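Local coordinates for protein glutamyl endopeptidase (Staphylococcus epidermidis, PDB 6PYM) that is a secreted serine protease that probably cleaves peptide chains after glutamate, and also after aspartate, through a charge relay system, at residues V22-I27 and K138-M143; T116-T121 and K177-G182; I129-Y134 and Y160-V165; G154-R159 and Y197-V202. The protein carries 1 engineered substitution. One frame throughout, in Å; residues are numbered along the deposited sequence.

Contact 1: residues V22-I27 and K138-M143; sequences VSFIYI and KPLATM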
loop_
_atom_site.group_PDB
_atom_site.type_symbol
_atom_site.label_atom_id
_atom_site.label_comp_id
_atom_site.label_asym_id
_atom_site.label_seq_id
_atom_site.Cartn_x
_atom_site.Cartn_y
_atom_site.Cartn_z
ATOM N N VAL A 22 -4.943 -2.189 4.853
ATOM C CA VAL A 22 -3.578 -1.688 4.967
ATOM C C VAL A 22 -2.708 -2.763 5.608
ATOM O O VAL A 22 -3.078 -3.338 6.643
ATOM C CB VAL A 22 -3.565 -0.379 5.772
ATOM C CG1 VAL A 22 -2.148 0.161 5.903
ATOM C CG2 VAL A 22 -4.485 0.658 5.129
ATOM N N SER A 23 -1.546 -3.046 5.001
ATOM C CA SER A 23 -0.776 -4.227 5.359
ATOM C C SER A 23 0.693 -3.910 5.595
ATOM O O SER A 23 1.290 -3.079 4.902
ATOM C CB SER A 23 -0.882 -5.294 4.274
ATOM O OG SER A 23 -2.236 -5.656 4.038
ATOM N N PHE A 24 1.270 -4.616 6.562
ATOM C CA PHE A 24 2.679 -4.528 6.922
ATOM C C PHE A 24 3.443 -5.659 6.244
ATOM O O PHE A 24 2.985 -6.809 6.245
ATOM C CB PHE A 24 2.789 -4.642 8.445
ATOM C CG PHE A 24 4.185 -4.847 8.965
ATOM C CD1 PHE A 24 5.109 -3.815 8.956
ATOM C CD2 PHE A 24 4.562 -6.075 9.505
ATOM C CE1 PHE A 24 6.392 -4.012 9.454
ATOM C CE2 PHE A 24 5.836 -6.272 10.003
ATOM C CZ PHE A 24 6.744 -5.242 9.979
ATOM N N ILE A 25 4.590 -5.334 5.650
ATOM C CA ILE A 25 5.392 -6.302 4.912
ATOM C C ILE A 25 6.740 -6.456 5.601
ATOM O O ILE A 25 7.403 -5.457 5.907
ATOM C CB ILE A 25 5.581 -5.863 3.451
ATOM C CG1 ILE A 25 4.222 -5.738 2.762
ATOM C CG2 ILE A 25 6.463 -6.856 2.707
ATOM C CD1 ILE A 25 4.309 -5.397 1.278
ATOM N N TYR A 26 7.152 -7.704 5.825
ATOM C CA TYR A 26 8.401 -8.016 6.508
ATOM C C TYR A 26 9.182 -8.991 5.643
ATOM O O TYR A 26 8.653 -10.032 5.245
ATOM C CB TYR A 26 8.100 -8.641 7.873
ATOM C CG TYR A 26 9.315 -8.888 8.747
ATOM C CD1 TYR A 26 10.022 -10.088 8.672
ATOM C CD2 TYR A 26 9.735 -7.936 9.670
ATOM C CE1 TYR A 26 11.129 -10.322 9.490
ATOM C CE2 TYR A 26 10.841 -8.162 10.486
ATOM C CZ TYR A 26 11.524 -9.354 10.395
ATOM O OH TYR A 26 12.614 -9.565 11.216
ATOM N N ILE A 27 10.428 -8.642 5.327
ATOM C CA ILE A 27 11.289 -9.477 4.489
ATOM C C ILE A 27 12.636 -9.636 5.183
ATOM O O ILE A 27 13.384 -8.657 5.310
ATOM C CB ILE A 27 11.486 -8.881 3.083
ATOM C CG1 ILE A 27 10.144 -8.642 2.385
ATOM C CG2 ILE A 27 12.358 -9.806 2.237
ATOM C CD1 ILE A 27 10.262 -7.915 1.050
ATOM N N LYS A 138 8.613 4.839 13.396
ATOM C CA LYS A 138 7.705 4.476 14.462
ATOM C C LYS A 138 7.957 3.038 14.883
ATOM O O LYS A 138 8.706 2.308 14.229
ATOM C CB LYS A 138 6.265 4.678 13.978
ATOM C CG LYS A 138 6.003 6.072 13.415
ATOM C CD LYS A 138 6.268 7.185 14.419
ATOM C CE LYS A 138 5.667 8.483 13.917
ATOM N NZ LYS A 138 5.933 9.634 14.818
ATOM N N PRO A 139 7.352 2.585 15.986
ATOM C CA PRO A 139 7.592 1.203 16.415
ATOM C C PRO A 139 7.153 0.221 15.338
ATOM O O PRO A 139 6.197 0.467 14.584
ATOM C CB PRO A 139 6.747 1.070 17.686
ATOM C CG PRO A 139 6.649 2.467 18.211
ATOM C CD PRO A 139 6.545 3.324 16.975
ATOM N N LEU A 140 7.878 -0.892 15.253
ATOM C CA LEU A 140 7.685 -1.838 14.163
ATOM C C LEU A 140 6.229 -2.280 14.079
ATOM O O LEU A 140 5.589 -2.570 15.096
ATOM C CB LEU A 140 8.597 -3.049 14.352
ATOM C CG LEU A 140 8.645 -4.052 13.196
ATOM C CD1 LEU A 140 9.263 -3.430 11.957
ATOM C CD2 LEU A 140 9.402 -5.306 13.609
ATOM N N ALA A 141 5.701 -2.295 12.856
ATOM C CA ALA A 141 4.365 -2.799 12.558
ATOM C C ALA A 141 3.248 -1.952 13.150
ATOM O O ALA A 141 2.131 -2.448 13.327
ATOM C CB ALA A 141 4.207 -4.279 12.928
ATOM N N THR A 142 3.509 -0.678 13.446
ATOM C CA THR A 142 2.453 0.246 13.830
ATOM C C THR A 142 1.976 1.040 12.618
ATOM O O THR A 142 2.778 1.470 11.781
ATOM C CB THR A 142 2.859 1.186 14.974
ATOM O OG1 THR A 142 3.998 1.993 14.605
ATOM C CG2 THR A 142 3.168 0.388 16.247
ATOM N N MET A 143 0.662 1.207 12.522
ATOM C CA MET A 143 0.031 1.824 11.362
ATOM C C MET A 143 -0.192 3.309 11.626
ATOM O O MET A 143 -0.701 3.682 12.693
ATOM C CB MET A 143 -1.302 1.133 11.075
ATOM C CG MET A 143 -1.952 1.614 9.794
ATOM S SD MET A 143 -3.659 1.079 9.539
ATOM C CE MET A 143 -3.485 -0.709 9.471
#
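P139 O, in the turn that carries L140 and A141 onto F24, accepts two bonds from one residue. T142 N donates to P139 O at 3.1 Å, and T142 OG1 donates to the same P139 O at 2.7 Å. The first bond closes a type II beta turn from P139 to T142. W144 NE1 is a further partner of T142 OG1. The turn sets A141 against the F24 ring. A141 CB lies over the centre of one face, 3.8 Å from the ring centroid and 6° off the ring normal, a CH-pi contact. A141 CA covers the same face beside CD1. L140 CD1 approaches the ring obliquely, 3.7 Å from F24 CZ. The two side chains cross at about a right angle. Further along the strand, L140 CD2 only brushes Y26 CE2 at 4.5 Å. At the start of the strand M143 packs on V22. Its chain bends at chi3 (-62°), and M143 CE lies 3.7 Å from V22 CB. Strand 22-27 belongs to the six-stranded barrel, whereas loop 138-143 joins two strands of the other sheet. The contact therefore bridges the two barrels of the chymotrypsin-like fold, and Y134 adds an edge-to-face contact to F24. The polar bonds shape the turn from within, while dispersion and close fit of carbon and sulphur atoms join it to the strand.

Contact 2: residues T116-T121 and K177-G182; sequences TISSNT and KNQVIG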
loop_
_atom_site.group_PDB
_atom_site.type_symbol
_atom_site.label_atom_id
_atom_site.label_comp_id
_atom_site.label_asym_id
_atom_site.label_seq_id
_atom_site.Cartn_x
_atom_site.Cartn_y
_atom_site.Cartn_z
ATOM N N THR A 116 -11.221 -0.626 -2.001
ATOM C CA THR A 116 -11.806 -0.108 -3.227
ATOM C C THR A 116 -10.784 0.768 -3.934
ATOM O O THR A 116 -10.175 1.643 -3.311
ATOM C CB THR A 116 -13.045 0.727 -2.893
ATOM O OG1 THR A 116 -14.008 -0.083 -2.207
ATOM C CG2 THR A 116 -13.676 1.286 -4.165
ATOM N N ILE A 117 -10.594 0.528 -5.225
ATOM C CA ILE A 117 -9.712 1.323 -6.072
ATOM C C ILE A 117 -10.527 2.445 -6.694
ATOM O O ILE A 117 -11.651 2.220 -7.164
ATOM C CB ILE A 117 -9.122 0.438 -7.183
ATOM C CG1 ILE A 117 -8.479 -0.832 -6.614
ATOM C CG2 ILE A 117 -8.169 1.245 -8.057
ATOM C CD1 ILE A 117 -7.342 -0.587 -5.650
ATOM N N SER A 118 -9.961 3.645 -6.746
ATOM C CA SER A 118 -10.616 4.737 -7.457
ATOM C C SER A 118 -10.406 4.616 -8.962
ATOM O O SER A 118 -9.323 4.263 -9.431
ATOM C CB SER A 118 -10.050 6.073 -6.987
ATOM O OG SER A 118 -10.660 7.150 -7.678
ATOM N N SER A 119 -11.460 4.935 -9.722
ATOM C CA SER A 119 -11.318 5.122 -11.158
ATOM C C SER A 119 -10.469 6.341 -11.483
ATOM O O SER A 119 -9.991 6.469 -12.617
ATOM C CB SER A 119 -12.694 5.319 -11.787
ATOM O OG SER A 119 -13.211 6.587 -11.421
ATOM N N ASN A 120 -10.282 7.236 -10.509
ATOM C CA ASN A 120 -9.488 8.452 -10.641
ATOM C C ASN A 120 -10.088 9.460 -11.616
ATOM O O ASN A 120 -9.419 10.416 -12.009
ATOM C CB ASN A 120 -8.007 8.164 -10.919
ATOM C CG ASN A 120 -7.228 7.892 -9.643
ATOM O OD1 ASN A 120 -7.371 8.620 -8.665
ATOM N ND2 ASN A 120 -6.416 6.844 -9.642
ATOM N N THR A 121 -11.367 9.294 -11.967
ATOM C CA THR A 121 -12.021 10.223 -12.885
ATOM C C THR A 121 -12.113 11.632 -12.306
ATOM O O THR A 121 -12.128 12.613 -13.061
ATOM C CB THR A 121 -13.413 9.700 -13.268
ATOM O OG1 THR A 121 -13.979 10.538 -14.285
ATOM C CG2 THR A 121 -14.334 9.693 -12.066
ATOM N N LYS A 177 -13.122 9.572 -0.145
ATOM C CA LYS A 177 -14.047 8.447 -0.152
ATOM C C LYS A 177 -13.395 7.144 0.305
ATOM O O LYS A 177 -14.026 6.085 0.221
ATOM C CB LYS A 177 -14.652 8.268 -1.546
ATOM C CG LYS A 177 -15.530 9.426 -2.013
ATOM C CD LYS A 177 -15.990 9.210 -3.447
ATOM C CE LYS A 177 -16.840 10.368 -3.939
ATOM N NZ LYS A 177 -17.223 10.189 -5.363
ATOM N N ASN A 178 -12.150 7.200 0.774
ATOM C CA ASN A 178 -11.420 6.020 1.231
ATOM C C ASN A 178 -11.200 5.012 0.116
ATOM O O ASN A 178 -11.154 3.805 0.358
ATOM C CB ASN A 178 -12.047 5.392 2.472
ATOM C CG ASN A 178 -11.940 6.293 3.675
ATOM O OD1 ASN A 178 -10.954 7.007 3.829
ATOM N ND2 ASN A 178 -12.945 6.259 4.541
ATOM N N GLN A 179 -11.041 5.513 -1.099
ATOM C CA GLN A 179 -10.658 4.716 -2.250
ATOM C C GLN A 179 -9.183 4.937 -2.552
ATOM O O GLN A 179 -8.653 6.032 -2.355
ATOM C CB GLN A 179 -11.472 5.135 -3.474
ATOM C CG GLN A 179 -12.975 5.132 -3.238
ATOM C CD GLN A 179 -13.733 5.871 -4.323
ATOM O OE1 GLN A 179 -13.194 6.766 -4.977
ATOM N NE2 GLN A 179 -14.999 5.493 -4.530
ATOM N N VAL A 180 -8.536 3.894 -3.060
ATOM C CA VAL A 180 -7.106 3.954 -3.358
ATOM C C VAL A 180 -6.901 4.638 -4.705
ATOM O O VAL A 180 -7.342 4.129 -5.741
ATOM C CB VAL A 180 -6.483 2.551 -3.356
ATOM C CG1 VAL A 180 -4.983 2.627 -3.638
ATOM C CG2 VAL A 180 -6.753 1.831 -2.046
ATOM N N ILE A 181 -6.217 5.782 -4.690
ATOM C CA ILE A 181 -5.908 6.519 -5.910
ATOM C C ILE A 181 -4.491 6.252 -6.404
ATOM O O ILE A 181 -4.195 6.527 -7.580
ATOM C CB ILE A 181 -6.136 8.038 -5.730
ATOM C CG1 ILE A 181 -5.166 8.631 -4.703
ATOM C CG2 ILE A 181 -7.596 8.326 -5.380
ATOM C CD1 ILE A 181 -5.258 10.151 -4.598
ATOM N N GLY A 182 -3.610 5.747 -5.545
ATOM C CA GLY A 182 -2.224 5.509 -5.905
ATOM C C GLY A 182 -1.555 4.641 -4.864
ATOM O O GLY A 182 -2.134 4.333 -3.819
HETATM O O HOH W 1 -10.947 1.058 0.385
HETATM O O HOH W 2 -13.391 7.196 -7.541
#
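S118 N reaches V180 O from well above the carbonyl plane, 42° out of it, yet the bond is short and straight: 2.8 Å from S118 N to V180 O, with 171° at the hydrogen. Its companion is more regular. V180 N donates to T116 O at 2.8 Å, in the carbonyl plane. These two bonds flank I117 and pair it with V180 in a single beta bridge. The bridge lays the loop between helix 108-111 and strand 128-133 against the start of strand 180-188, part of the second sheet of this chymotrypsin-like protease. S118 then begins an ST turn. Its OG stands anti to the backbone N (chi1 179°) and accepts from N120 N at 2.9 Å. The same hydroxyl donates to a water, and that water donates to Q179 OE1, 2.6 Å from the water oxygen. A second water links T116 N to N178 O. N120 crosses I181 at about a right angle. N120 ND2 donates to I181 O at 3.0 Å and also bonds I198 O. N120 OD1 is held by T123 OG1 and presses on I181 CB, 3.2 Å away.

Contact 3: residues I129-Y134 and Y160-V165; sequences ITVTGY and YDLSTV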
loop_
_atom_site.group_PDB
_atom_site.type_symbol
_atom_site.label_atom_id
_atom_site.label_comp_id
_atom_site.label_asym_id
_atom_site.label_seq_id
_atom_site.Cartn_x
_atom_site.Cartn_y
_atom_site.Cartn_z
ATOM N N ILE A 129 -5.971 14.213 0.800
ATOM C CA ILE A 129 -5.748 12.775 0.737
ATOM C C ILE A 129 -5.036 12.321 2.005
ATOM O O ILE A 129 -4.587 13.128 2.821
ATOM C CB ILE A 129 -4.926 12.381 -0.507
ATOM C CG1 ILE A 129 -3.587 13.121 -0.497
ATOM C CG2 ILE A 129 -5.714 12.670 -1.798
ATOM C CD1 ILE A 129 -2.525 12.474 -1.347
ATOM N N THR A 130 -4.929 11.001 2.156
ATOM C CA THR A 130 -4.100 10.395 3.184
ATOM C C THR A 130 -3.213 9.326 2.565
ATOM O O THR A 130 -3.544 8.745 1.528
ATOM C CB THR A 130 -4.932 9.758 4.304
ATOM O OG1 THR A 130 -5.880 8.836 3.744
ATOM C CG2 THR A 130 -5.667 10.818 5.110
ATOM N N VAL A 131 -2.080 9.072 3.216
ATOM C CA VAL A 131 -1.222 7.928 2.915
ATOM C C VAL A 131 -1.071 7.165 4.217
ATOM O O VAL A 131 -0.628 7.738 5.222
ATOM C CB VAL A 131 0.137 8.352 2.331
ATOM C CG1 VAL A 131 1.068 7.146 2.191
ATOM C CG2 VAL A 131 -0.077 8.995 0.981
ATOM N N THR A 132 -1.431 5.888 4.205
ATOM C CA THR A 132 -1.537 5.122 5.437
ATOM C C THR A 132 -0.753 3.830 5.298
ATOM O O THR A 132 -0.909 3.106 4.312
ATOM C CB THR A 132 -3.005 4.893 5.787
ATOM O OG1 THR A 132 -3.614 6.180 5.933
ATOM C CG2 THR A 132 -3.163 4.093 7.084
ATOM N N GLY A 133 0.101 3.558 6.276
ATOM C CA GLY A 133 1.008 2.435 6.184
ATOM C C GLY A 133 1.923 2.396 7.384
ATOM O O GLY A 133 1.521 2.815 8.476
ATOM N N TYR A 134 3.147 1.907 7.189
ATOM C CA TYR A 134 4.014 1.457 8.280
ATOM C C TYR A 134 5.367 2.162 8.228
ATOM O O TYR A 134 6.376 1.571 7.828
ATOM C CB TYR A 134 4.133 -0.070 8.245
ATOM C CG TYR A 134 2.814 -0.735 8.559
ATOM C CD1 TYR A 134 2.464 -0.994 9.873
ATOM C CD2 TYR A 134 1.895 -1.046 7.556
ATOM C CE1 TYR A 134 1.252 -1.557 10.193
ATOM C CE2 TYR A 134 0.678 -1.621 7.869
ATOM C CZ TYR A 134 0.366 -1.880 9.185
ATOM O OH TYR A 134 -0.851 -2.460 9.475
ATOM N N TYR A 160 2.483 14.484 -3.635
ATOM C CA TYR A 160 1.753 15.111 -2.541
ATOM C C TYR A 160 2.719 15.758 -1.559
ATOM O O TYR A 160 3.926 15.490 -1.564
ATOM C CB TYR A 160 0.810 14.124 -1.829
ATOM C CG TYR A 160 1.281 12.685 -1.852
ATOM C CD1 TYR A 160 2.309 12.239 -1.022
ATOM C CD2 TYR A 160 0.688 11.771 -2.701
ATOM C CE1 TYR A 160 2.723 10.922 -1.051
ATOM C CE2 TYR A 160 1.097 10.460 -2.748
ATOM C CZ TYR A 160 2.112 10.032 -1.923
ATOM O OH TYR A 160 2.497 8.716 -1.987
ATOM N N ASP A 161 2.153 16.605 -0.694
ATOM C CA ASP A 161 2.915 17.432 0.240
ATOM C C ASP A 161 2.947 16.872 1.660
ATOM O O ASP A 161 3.455 17.538 2.568
ATOM C CB ASP A 161 2.400 18.881 0.237
ATOM C CG ASP A 161 1.026 19.039 0.884
ATOM O OD1 ASP A 161 0.456 18.074 1.421
ATOM O OD2 ASP A 161 0.502 20.178 0.863
ATOM N N LEU A 162 2.429 15.672 1.870
ATOM C CA LEU A 162 2.402 15.038 3.178
ATOM C C LEU A 162 3.683 14.237 3.405
ATOM O O LEU A 162 4.347 13.805 2.459
ATOM C CB LEU A 162 1.169 14.141 3.303
ATOM C CG LEU A 162 0.978 13.055 2.241
ATOM C CD1 LEU A 162 1.692 11.752 2.614
ATOM C CD2 LEU A 162 -0.510 12.809 1.969
ATOM N N SER A 163 4.027 14.043 4.677
ATOM C CA SER A 163 5.268 13.374 5.057
ATOM C C SER A 163 5.136 11.850 5.089
ATOM O O SER A 163 4.093 11.296 5.448
ATOM C CB SER A 163 5.713 13.847 6.436
ATOM O OG SER A 163 6.147 15.195 6.427
ATOM N N THR A 164 6.233 11.177 4.727
ATOM C CA THR A 164 6.362 9.728 4.815
ATOM C C THR A 164 7.799 9.408 5.204
ATOM O O THR A 164 8.692 10.248 5.074
ATOM C CB THR A 164 6.056 9.043 3.474
ATOM O OG1 THR A 164 7.029 9.447 2.507
ATOM C CG2 THR A 164 4.668 9.400 2.956
ATOM N N VAL A 165 8.023 8.180 5.675
ATOM C CA VAL A 165 9.342 7.726 6.104
ATOM C C VAL A 165 9.557 6.316 5.584
ATOM O O VAL A 165 8.613 5.526 5.504
ATOM C CB VAL A 165 9.472 7.764 7.653
ATOM C CG1 VAL A 165 10.796 7.149 8.135
ATOM C CG2 VAL A 165 9.355 9.188 8.164
#
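V131 CG2 is the main bump here, and the hollow it fills is formed by Y160 and L162. The methyl sits above one face of the Y160 ring, displaced toward the rim. It is 4.1 Å from the ring centroid and 24° off the normal, a CH-pi contact. L162 CD1 touches the same methyl, 3.7 Å from V131 CG2. A second bump comes from I129. Its CD1 faces both Y160 and the other methyl of L162. I129 CD1 is 3.6 Å from Y160 CD2 and 3.9 Å from L162 CD2. The two branches of L162 are thus divided, CD1 for V131 and CD2 for I129. Strand 128-133 pairs with strands 143-154 and 172-174 in the second sheet of the chymotrypsin-like fold, and the end of strand 157-160 and the loop after it pack on it through side chains. Each of these side-chain pairs crosses at about a right angle. L162 CG lies between its backbone N and carbonyl carbon (chi1 56°), and from there its two methyls reach V131 and I129. Y160 OH bonds H184 ND1, which anchors the far end of the ring. T164 CG2 comes only loosely to V131 CG1, at 4.3 Å.

Contact 4: residues G154-R159 and Y197-V202; sequences GGEELR and YINDFV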
loop_
_atom_site.group_PDB
_atom_site.type_symbol
_atom_site.label_atom_id
_atom_site.label_comp_id
_atom_site.label_asym_id
_atom_site.label_seq_id
_atom_site.Cartn_x
_atom_site.Cartn_y
_atom_site.Cartn_z
ATOM N N GLY A 154 0.670 13.400 -13.255
ATOM C CA GLY A 154 1.168 13.325 -14.616
ATOM C C GLY A 154 1.529 11.907 -14.989
ATOM O O GLY A 154 2.362 11.288 -14.319
ATOM N N GLY A 155 0.915 11.386 -16.049
ATOM C CA GLY A 155 1.166 10.013 -16.450
ATOM C C GLY A 155 0.820 9.061 -15.324
ATOM O O GLY A 155 -0.324 9.007 -14.854
ATOM N N GLU A 156 1.821 8.307 -14.873
ATOM C CA GLU A 156 1.673 7.353 -13.781
ATOM C C GLU A 156 2.210 7.889 -12.457
ATOM O O GLU A 156 2.468 7.105 -11.537
ATOM C CB GLU A 156 2.329 6.017 -14.140
ATOM C CG GLU A 156 1.583 5.286 -15.251
ATOM C CD GLU A 156 2.317 4.076 -15.808
ATOM O OE1 GLU A 156 3.443 3.768 -15.361
ATOM O OE2 GLU A 156 1.752 3.431 -16.719
ATOM N N GLU A 157 2.379 9.202 -12.335
ATOM C CA GLU A 157 2.985 9.811 -11.160
ATOM C C GLU A 157 1.973 10.728 -10.490
ATOM O O GLU A 157 1.393 11.602 -11.139
ATOM C CB GLU A 157 4.231 10.602 -11.584
ATOM C CG GLU A 157 4.862 11.465 -10.495
ATOM C CD GLU A 157 5.976 10.768 -9.728
ATOM O OE1 GLU A 157 6.049 9.528 -9.794
ATOM O OE2 GLU A 157 6.770 11.470 -9.049
ATOM N N LEU A 158 1.760 10.529 -9.192
ATOM C CA LEU A 158 0.957 11.441 -8.383
ATOM C C LEU A 158 1.786 11.822 -7.167
ATOM O O LEU A 158 2.269 10.940 -6.447
ATOM C CB LEU A 158 -0.404 10.828 -7.976
ATOM C CG LEU A 158 -1.372 11.730 -7.180
ATOM C CD1 LEU A 158 -2.828 11.401 -7.462
ATOM C CD2 LEU A 158 -1.112 11.633 -5.679
ATOM N N ARG A 159 1.962 13.123 -6.947
ATOM C CA ARG A 159 2.796 13.624 -5.864
ATOM C C ARG A 159 1.960 14.395 -4.858
ATOM O O ARG A 159 0.894 14.927 -5.183
ATOM C CB ARG A 159 3.891 14.550 -6.398
ATOM C CG ARG A 159 4.804 13.893 -7.408
ATOM C CD ARG A 159 5.701 14.915 -8.067
ATOM N NE ARG A 159 6.588 14.276 -9.032
ATOM C CZ ARG A 159 7.317 14.928 -9.934
ATOM N NH1 ARG A 159 7.269 16.251 -10.007
ATOM N NH2 ARG A 159 8.091 14.250 -10.769
ATOM N N TYR A 197 0.343 6.489 -9.769
ATOM C CA TYR A 197 -1.039 6.891 -9.982
ATOM C C TYR A 197 -1.790 5.774 -10.693
ATOM O O TYR A 197 -1.328 5.259 -11.717
ATOM C CB TYR A 197 -1.031 8.136 -10.858
ATOM C CG TYR A 197 -2.362 8.794 -11.103
ATOM C CD1 TYR A 197 -3.241 9.054 -10.061
ATOM C CD2 TYR A 197 -2.719 9.204 -12.378
ATOM C CE1 TYR A 197 -4.442 9.692 -10.281
ATOM C CE2 TYR A 197 -3.924 9.842 -12.608
ATOM C CZ TYR A 197 -4.776 10.082 -11.556
ATOM O OH TYR A 197 -5.974 10.718 -11.765
ATOM N N ILE A 198 -2.944 5.396 -10.155
ATOM C CA ILE A 198 -3.696 4.293 -10.737
ATOM C C ILE A 198 -4.536 4.825 -11.896
ATOM O O ILE A 198 -5.742 5.062 -11.769
ATOM C CB ILE A 198 -4.495 3.543 -9.656
ATOM C CG1 ILE A 198 -3.526 2.954 -8.623
ATOM C CG2 ILE A 198 -5.364 2.446 -10.274
ATOM C CD1 ILE A 198 -4.188 2.436 -7.356
ATOM N N ASN A 199 -3.876 5.059 -13.023
ATOM C CA ASN A 199 -4.544 5.566 -14.213
ATOM C C ASN A 199 -5.214 4.418 -14.973
ATOM O O ASN A 199 -5.268 3.276 -14.512
ATOM C CB ASN A 199 -3.584 6.400 -15.057
ATOM C CG ASN A 199 -2.519 5.568 -15.750
ATOM O OD1 ASN A 199 -2.526 4.339 -15.717
ATOM N ND2 ASN A 199 -1.597 6.255 -16.415
ATOM N N ASP A 200 -5.735 4.716 -16.169
ATOM C CA ASP A 200 -6.493 3.711 -16.914
ATOM C C ASP A 200 -5.635 2.505 -17.271
ATOM O O ASP A 200 -6.115 1.365 -17.243
ATOM C CB ASP A 200 -7.114 4.330 -18.167
ATOM C CG ASP A 200 -8.229 5.304 -17.845
ATOM O OD1 ASP A 200 -8.790 5.228 -16.730
ATOM O OD2 ASP A 200 -8.556 6.137 -18.718
ATOM N N PHE A 201 -4.366 2.727 -17.612
ATOM C CA PHE A 201 -3.491 1.607 -17.941
ATOM C C PHE A 201 -3.201 0.744 -16.719
ATOM O O PHE A 201 -3.135 -0.486 -16.818
ATOM C CB PHE A 201 -2.199 2.122 -18.569
ATOM C CG PHE A 201 -2.414 2.853 -19.862
ATOM C CD1 PHE A 201 -2.670 2.154 -21.029
ATOM C CD2 PHE A 201 -2.381 4.237 -19.909
ATOM C CE1 PHE A 201 -2.876 2.824 -22.225
ATOM C CE2 PHE A 201 -2.586 4.912 -21.102
ATOM C CZ PHE A 201 -2.835 4.203 -22.260
ATOM N N VAL A 202 -3.027 1.367 -15.553
ATOM C CA VAL A 202 -2.843 0.579 -14.344
ATOM C C VAL A 202 -4.110 -0.201 -14.025
ATOM O O VAL A 202 -4.054 -1.364 -13.617
ATOM C CB VAL A 202 -2.384 1.473 -13.179
ATOM C CG1 VAL A 202 -2.300 0.655 -11.897
ATOM C CG2 VAL A 202 -1.031 2.115 -13.510
HETATM O O HOH W 3 -2.414 9.506 -16.334
HETATM O O HOH W 4 0.232 4.847 -18.336
#
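E156 O and Y197 N make the main bond of this contact, at 2.8 Å. The bond is straight at the hydrogen, but Y197 N sits far above the carbonyl plane of E156, 63° out of it. Y197 CG is anti to the backbone N (chi1 -175°). The ring then lies between a glycine carbonyl and a leucine. G155 O is at its edge, in the ring plane, 3.5 Å from Y197 CD2. L158 CD1 packs obliquely on it, 3.5 Å from Y197 CD1. N199 CG lies between the backbone N and the carbonyl carbon (chi1 71°). Its amide works with both ends. N199 OD1 caps the helix by accepting from V202 N at 3.0 Å, nearly along the C=O axis. N199 ND2 faces the turn. It makes a weak bond to G155 O at 3.4 Å and touches E156 CG at 3.5 Å. A water joins N199 ND2 to E156 OE2. The E156 chain is extended beyond CG, and S92 OG and Y88 OH also bond its carboxylate. G154 to E157 form a type II' beta turn, with G155 at positive phi. This turn connects strands 143-154 and 157-160 of a hairpin. Strand 157-160 also pairs with strand 192-197, whose end at Y197 leads through I198 and N199 into helix 200-209, so the hairpin tip lies against the start of that C-terminal helix.

How the contacts relate
Contacts 2, 3 and 4 all reach the second sheet, while contact 1 ties that half of the protein to the first barrel. Contacts 1 and 3 meet at Y134, whose CE2 is 3.2 Å from S23 C. Contacts 2 and 3 touch where I181 CD1 is 3.8 Å from I129 CG2. Contacts 2 and 4 are joined by a probable hydrogen bond between I198 N and I181 O, 3.1 Å. Contacts 1 and 4 are remote, with centres 25 Å apart. Around the predicted charge relay, the side chain of T164 in contact 3 is about 8 Å from that of the engineered A169. The side chain of E157 in contact 4 is about 8 Å from that of D93.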